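Putative angiotensinogen (Lampetra fluviatilis, PDB 5INW) belongs to the serpin family, binds heparin and, with heparin as a template, inhibits thrombin, so it probably acts as a serine protease inhibitor. Local coordinates at residues A[174-179]-A[198-203]; A[203-208]-A[232-237]. The protein carries 1 engineered substitution. One frame throughout, in Å; residues are numbered along the deposited sequence.

Interaction 1: A[174-179]-A[198-203]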
loop_
_atom_site.group_PDB
_atom_site.type_symbol
_atom_site.label_atom_id
_atom_site.label_comp_id
_atom_site.label_asym_id
_atom_site.label_seq_id
_atom_site.Cartn_x
_atom_site.Cartn_y
_atom_site.Cartn_z
ATOM N N ASN A 174 5.792 12.479 -1.027
ATOM C CA ASN A 174 5.069 13.139 0.048
ATOM C C ASN A 174 4.873 14.625 -0.214
ATOM O O ASN A 174 5.749 15.305 -0.728
ATOM C CB ASN A 174 5.824 13.036 1.334
ATOM C CG ASN A 174 6.145 11.628 1.680
ATOM O OD1 ASN A 174 5.253 10.781 1.910
ATOM N ND2 ASN A 174 7.430 11.356 1.762
ATOM N N VAL A 175 3.712 15.126 0.177
ATOM C CA VAL A 175 3.385 16.547 0.065
ATOM C C VAL A 175 2.653 16.957 1.304
ATOM O O VAL A 175 1.835 16.180 1.804
ATOM C CB VAL A 175 2.526 16.851 -1.171
ATOM C CG1 VAL A 175 2.295 18.347 -1.290
ATOM C CG2 VAL A 175 3.249 16.384 -2.435
ATOM N N VAL A 176 3.007 18.121 1.844
ATOM C CA VAL A 176 2.396 18.624 3.041
ATOM C C VAL A 176 1.892 20.032 2.813
ATOM O O VAL A 176 2.658 20.997 2.561
ATOM C CB VAL A 176 3.367 18.590 4.242
ATOM C CG1 VAL A 176 2.727 19.219 5.476
ATOM C CG2 VAL A 176 3.824 17.144 4.547
ATOM N N PHE A 177 0.587 20.180 2.932
ATOM C CA PHE A 177 -0.033 21.498 2.852
ATOM C C PHE A 177 -0.301 22.029 4.257
ATOM O O PHE A 177 -0.706 21.279 5.141
ATOM C CB PHE A 177 -1.337 21.404 2.049
ATOM C CG PHE A 177 -1.161 20.873 0.676
ATOM C CD1 PHE A 177 -0.644 21.685 -0.325
ATOM C CD2 PHE A 177 -1.502 19.529 0.380
ATOM C CE1 PHE A 177 -0.494 21.220 -1.618
ATOM C CE2 PHE A 177 -1.347 19.038 -0.940
ATOM C CZ PHE A 177 -0.822 19.895 -1.942
ATOM N N SER A 178 -0.159 23.328 4.434
ATOM C CA SER A 178 -0.369 23.966 5.734
ATOM C C SER A 178 -1.235 25.225 5.616
ATOM O O SER A 178 -1.157 25.962 4.620
ATOM C CB SER A 178 1.004 24.275 6.354
ATOM O OG SER A 178 0.900 25.148 7.454
ATOM N N LYS A 179 -2.029 25.484 6.665
ATOM C CA LYS A 179 -2.841 26.749 6.756
ATOM C C LYS A 179 -1.980 27.992 6.612
ATOM O O LYS A 179 -0.879 28.073 7.167
ATOM C CB LYS A 179 -3.604 26.843 8.061
ATOM C CG LYS A 179 -4.754 27.820 8.070
ATOM C CD LYS A 179 -5.419 27.821 9.447
ATOM C CE LYS A 179 -6.889 28.224 9.408
ATOM N NZ LYS A 179 -7.086 29.682 9.183
ATOM N N SER A 198 9.665 16.558 1.347
ATOM C CA SER A 198 8.564 17.486 1.094
ATOM C C SER A 198 8.917 18.834 1.645
ATOM O O SER A 198 9.282 18.955 2.795
ATOM C CB SER A 198 7.277 17.044 1.767
ATOM O OG SER A 198 6.263 17.992 1.440
ATOM N N ASN A 199 8.806 19.852 0.812
ATOM C CA ASN A 199 8.652 21.216 1.293
ATOM C C ASN A 199 7.219 21.486 1.530
ATOM O O ASN A 199 6.384 20.775 0.996
ATOM C CB ASN A 199 9.260 22.220 0.365
ATOM C CG ASN A 199 10.702 22.508 0.741
ATOM O OD1 ASN A 199 11.612 21.988 0.117
ATOM N ND2 ASN A 199 10.916 23.304 1.826
ATOM N N VAL A 200 6.951 22.377 2.474
ATOM C CA VAL A 200 5.605 22.601 2.985
ATOM C C VAL A 200 5.042 23.699 2.177
ATOM O O VAL A 200 5.657 24.732 2.102
ATOM C CB VAL A 200 5.607 23.057 4.464
ATOM C CG1 VAL A 200 4.210 23.482 4.900
ATOM C CG2 VAL A 200 6.103 21.941 5.352
ATOM N N ARG A 201 3.905 23.456 1.539
ATOM C CA ARG A 201 3.245 24.493 0.734
ATOM C C ARG A 201 2.094 25.032 1.575
ATOM O O ARG A 201 1.361 24.261 2.190
ATOM C CB ARG A 201 2.767 23.951 -0.636
ATOM C CG ARG A 201 3.803 23.200 -1.504
ATOM C CD ARG A 201 5.041 24.025 -1.895
ATOM N NE ARG A 201 6.276 23.230 -2.150
ATOM C CZ ARG A 201 7.434 23.704 -2.659
ATOM N NH1 ARG A 201 7.576 24.986 -2.978
ATOM N NH2 ARG A 201 8.473 22.891 -2.861
ATOM N N SER A 202 1.956 26.348 1.638
ATOM C CA SER A 202 0.843 26.960 2.362
ATOM C C SER A 202 -0.392 27.187 1.465
ATOM O O SER A 202 -0.280 27.279 0.249
ATOM C CB SER A 202 1.265 28.260 3.039
ATOM O OG SER A 202 1.842 29.097 2.098
ATOM N N VAL A 203 -1.570 27.207 2.097
ATOM C CA VAL A 203 -2.841 27.214 1.379
ATOM C C VAL A 203 -3.878 27.918 2.183
ATOM O O VAL A 203 -3.852 27.842 3.420
ATOM C CB VAL A 203 -3.371 25.797 1.161
ATOM C CG1 VAL A 203 -4.721 25.808 0.457
ATOM C CG2 VAL A 203 -2.386 24.985 0.357
#

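Interaction 2: A[203-208]-A[232-237]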
loop_
_atom_site.group_PDB
_atom_site.type_symbol
_atom_site.label_atom_id
_atom_site.label_comp_id
_atom_site.label_asym_id
_atom_site.label_seq_id
_atom_site.Cartn_x
_atom_site.Cartn_y
_atom_site.Cartn_z
ATOM N N VAL A 203 -1.570 27.207 2.097
ATOM C CA VAL A 203 -2.841 27.214 1.379
ATOM C C VAL A 203 -3.878 27.918 2.183
ATOM O O VAL A 203 -3.852 27.842 3.420
ATOM C CB VAL A 203 -3.371 25.797 1.161
ATOM C CG1 VAL A 203 -4.721 25.808 0.457
ATOM C CG2 VAL A 203 -2.386 24.985 0.357
ATOM N N ASP A 204 -4.762 28.633 1.472
ATOM C CA ASP A 204 -5.913 29.289 2.065
ATOM C C ASP A 204 -7.041 28.271 1.998
ATOM O O ASP A 204 -7.746 28.168 0.993
ATOM C CB ASP A 204 -6.247 30.571 1.310
ATOM C CG ASP A 204 -7.407 31.364 1.937
ATOM O OD1 ASP A 204 -7.997 30.956 2.959
ATOM O OD2 ASP A 204 -7.741 32.429 1.378
ATOM N N PHE A 205 -7.195 27.485 3.057
ATOM C CA PHE A 205 -8.259 26.483 3.112
ATOM C C PHE A 205 -9.612 27.137 3.330
ATOM O O PHE A 205 -10.625 26.446 3.204
ATOM C CB PHE A 205 -8.027 25.464 4.245
ATOM C CG PHE A 205 -6.734 24.691 4.137
ATOM C CD1 PHE A 205 -6.553 23.767 3.151
ATOM C CD2 PHE A 205 -5.726 24.852 5.089
ATOM C CE1 PHE A 205 -5.390 23.018 3.090
ATOM C CE2 PHE A 205 -4.561 24.100 5.031
ATOM C CZ PHE A 205 -4.397 23.178 4.029
ATOM N N GLY A 206 -9.638 28.399 3.777
ATOM C CA GLY A 206 -10.878 29.169 3.918
ATOM C C GLY A 206 -11.648 29.283 2.607
ATOM O O GLY A 206 -12.834 29.010 2.564
ATOM N N ASP A 207 -10.955 29.667 1.548
ATOM C CA ASP A 207 -11.476 29.607 0.199
ATOM C C ASP A 207 -11.303 28.203 -0.322
ATOM O O ASP A 207 -10.407 27.935 -1.114
ATOM C CB ASP A 207 -10.712 30.590 -0.676
ATOM C CG ASP A 207 -11.251 30.666 -2.101
ATOM O OD1 ASP A 207 -12.273 29.961 -2.450
ATOM O OD2 ASP A 207 -10.616 31.447 -2.865
ATOM N N SER A 208 -12.189 27.302 0.092
ATOM C CA SER A 208 -11.969 25.852 -0.096
ATOM C C SER A 208 -12.178 25.251 -1.510
ATOM O O SER A 208 -11.579 24.209 -1.823
ATOM C CB SER A 208 -12.807 25.065 0.917
ATOM O OG SER A 208 -14.190 25.183 0.617
ATOM N N SER A 232 -10.667 15.650 -2.523
ATOM C CA SER A 232 -12.065 15.949 -2.883
ATOM C C SER A 232 -12.640 17.151 -2.136
ATOM O O SER A 232 -13.384 17.928 -2.724
ATOM C CB SER A 232 -12.953 14.734 -2.610
ATOM O OG SER A 232 -12.731 14.230 -1.300
ATOM N N ASP A 233 -12.269 17.311 -0.866
ATOM C CA ASP A 233 -12.928 18.248 0.043
ATOM C C ASP A 233 -11.903 18.689 1.075
ATOM O O ASP A 233 -10.975 17.943 1.388
ATOM C CB ASP A 233 -14.133 17.515 0.706
ATOM C CG ASP A 233 -15.316 18.429 1.099
ATOM O OD1 ASP A 233 -15.137 19.633 1.387
ATOM O OD2 ASP A 233 -16.451 17.897 1.194
ATOM N N VAL A 234 -12.089 19.891 1.611
ATOM C CA VAL A 234 -11.255 20.417 2.688
ATOM C C VAL A 234 -12.044 21.403 3.531
ATOM O O VAL A 234 -12.633 22.352 3.013
ATOM C CB VAL A 234 -9.960 21.056 2.132
ATOM C CG1 VAL A 234 -10.237 22.368 1.401
ATOM C CG2 VAL A 234 -8.939 21.265 3.228
ATOM N N ASP A 235 -12.052 21.165 4.837
ATOM C CA ASP A 235 -12.666 22.064 5.832
ATOM C C ASP A 235 -11.930 23.421 5.880
ATOM O O ASP A 235 -10.723 23.497 5.602
ATOM C CB ASP A 235 -12.617 21.383 7.218
ATOM C CG ASP A 235 -13.740 21.802 8.132
ATOM O OD1 ASP A 235 -14.909 21.489 7.824
ATOM O OD2 ASP A 235 -13.454 22.407 9.189
ATOM N N THR A 236 -12.668 24.490 6.184
ATOM C CA THR A 236 -12.101 25.824 6.506
ATOM C C THR A 236 -11.121 25.765 7.687
ATOM O O THR A 236 -9.995 26.303 7.615
ATOM C CB THR A 236 -13.256 26.784 6.876
ATOM O OG1 THR A 236 -14.126 26.913 5.736
ATOM C CG2 THR A 236 -12.756 28.200 7.379
ATOM N N ASP A 237 -11.565 25.079 8.745
ATOM C CA ASP A 237 -10.788 24.901 9.982
ATOM C C ASP A 237 -9.723 23.808 9.881
ATOM O O ASP A 237 -9.135 23.397 10.878
ATOM C CB ASP A 237 -11.718 24.588 11.168
ATOM C CG ASP A 237 -12.801 25.675 11.403
ATOM O OD1 ASP A 237 -12.953 26.626 10.571
ATOM O OD2 ASP A 237 -13.506 25.559 12.441
#

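Interaction 1: A[174-179]-A[198-203]
The F177 ring has V175 CG1 over one face, 3.5 Å above the plane and displaced toward the rim. V203 CG2 and R201 CB approach the same ring obliquely, and both meet it at CD1. V203 CG2 comes nearer, 3.8 Å from F177 CD1. With CG anti to the carbonyl carbon (chi1 -58°), the ring of F177 is placed beside V203 and R201 CB. Beyond CB, the R201 chain bends at chi2 and carries the guanidinium away from 174-179. M215 and I219 of helix 208-221 also touch F177.

S178 and V200 lie on the other face of the sheet. There V200 CG1 packs on S178 CB at 3.6 Å, and L184 touches both residues.

The backbones run parallel and share three good hydrogen bonds. R201 N donates to V176 O at 2.9 Å, nearly along the C=O axis. R201 O takes the N-H of S178 in its carbonyl plane. V203 N donates to S178 O at 2.8 Å, again nearly along the carbonyl axis.

Before this ladder, S198 OG stands anti to its own N (chi1 -179°). It donates to N199 O at 2.8 Å, from above the carbonyl plane, and receives a weak bond from V176 N at 3.3 Å. An alanine at S198 would lose both bonds and would probably leave the turn into strand 200-203 less firmly held. N174 ND2 bonds to F196 O at the end of helix 186-196.

On its other side, strand 168-179 pairs antiparallel with strand 238-251. Strand 168-179, helix 186-196 (helix E) and strand 200-203 form a beta-alpha-beta crossover, which puts the short second strand at the edge of sheet A, the central sheet of the serpin fold.

Interaction 2: A[203-208]-A[232-237]
This contact joins the loop that leads into helix 208-221, helix F of the serpin fold, to the last part of the connection from that helix to strand 238-251. Segment 203-208 comes from strand 200-203 and runs into the helix. Segment 232-237 lies just before strand 238-251. No hydrogen bond links the two segments, so the contact rests on packing.

F205 and V234 are the central pair and cross at about a right angle. V234 CG2 lies 3.5 Å from F205 CD1 and also approaches CE1, so it meets the CD1-CE1 bond obliquely. V203 CB sits over one face of this ring, 3.9 Å above the plane and displaced toward the rim. F205 CG is anti to its carbonyl carbon (chi1 -59°). F205 CB packs against D235 O at 3.6 Å.

V234 uses its two methyl groups for different partners. CG2 is anti to the backbone N and goes to F205. CG1 takes the crowded position between N and the carbonyl carbon (chi1 71°) and meets S208 CB at 3.8 Å. S208 CB also touches V234 O at 3.4 Å.

Further out, T236 CG2 reaches G206 CA at 4.1 Å. A weak bond from G206 N to D204 OD1 spans the bend at F205.

V234 lies against the start of helix 208-221, on A211 and V212. F205 sits between M215 of the same helix and F177 of strand 168-179.

Interactions 1 and 2 follow each other along the chain, with centres 13 Å apart. They share V203, the last residue of strand 200-203, and the loop starts after it. They also touch directly: F205 CE2 lies 3.3 Å from K179 N, and F205 CZ packs near F177 CB. Interaction 1 adds strand 200-203 to the large mixed sheet. Interaction 2 carries the chain on into helix 208-221 and meets the loop leading to strand 238-251. That strand pairs with strand 168-179, so the chain returns to the same sheet. Both contacts lie where helix F (208-221) packs on sheet A. Strand 238-251 also pairs with strand 405-417, consistent with the inserted reactive loop of this cleaved serpin.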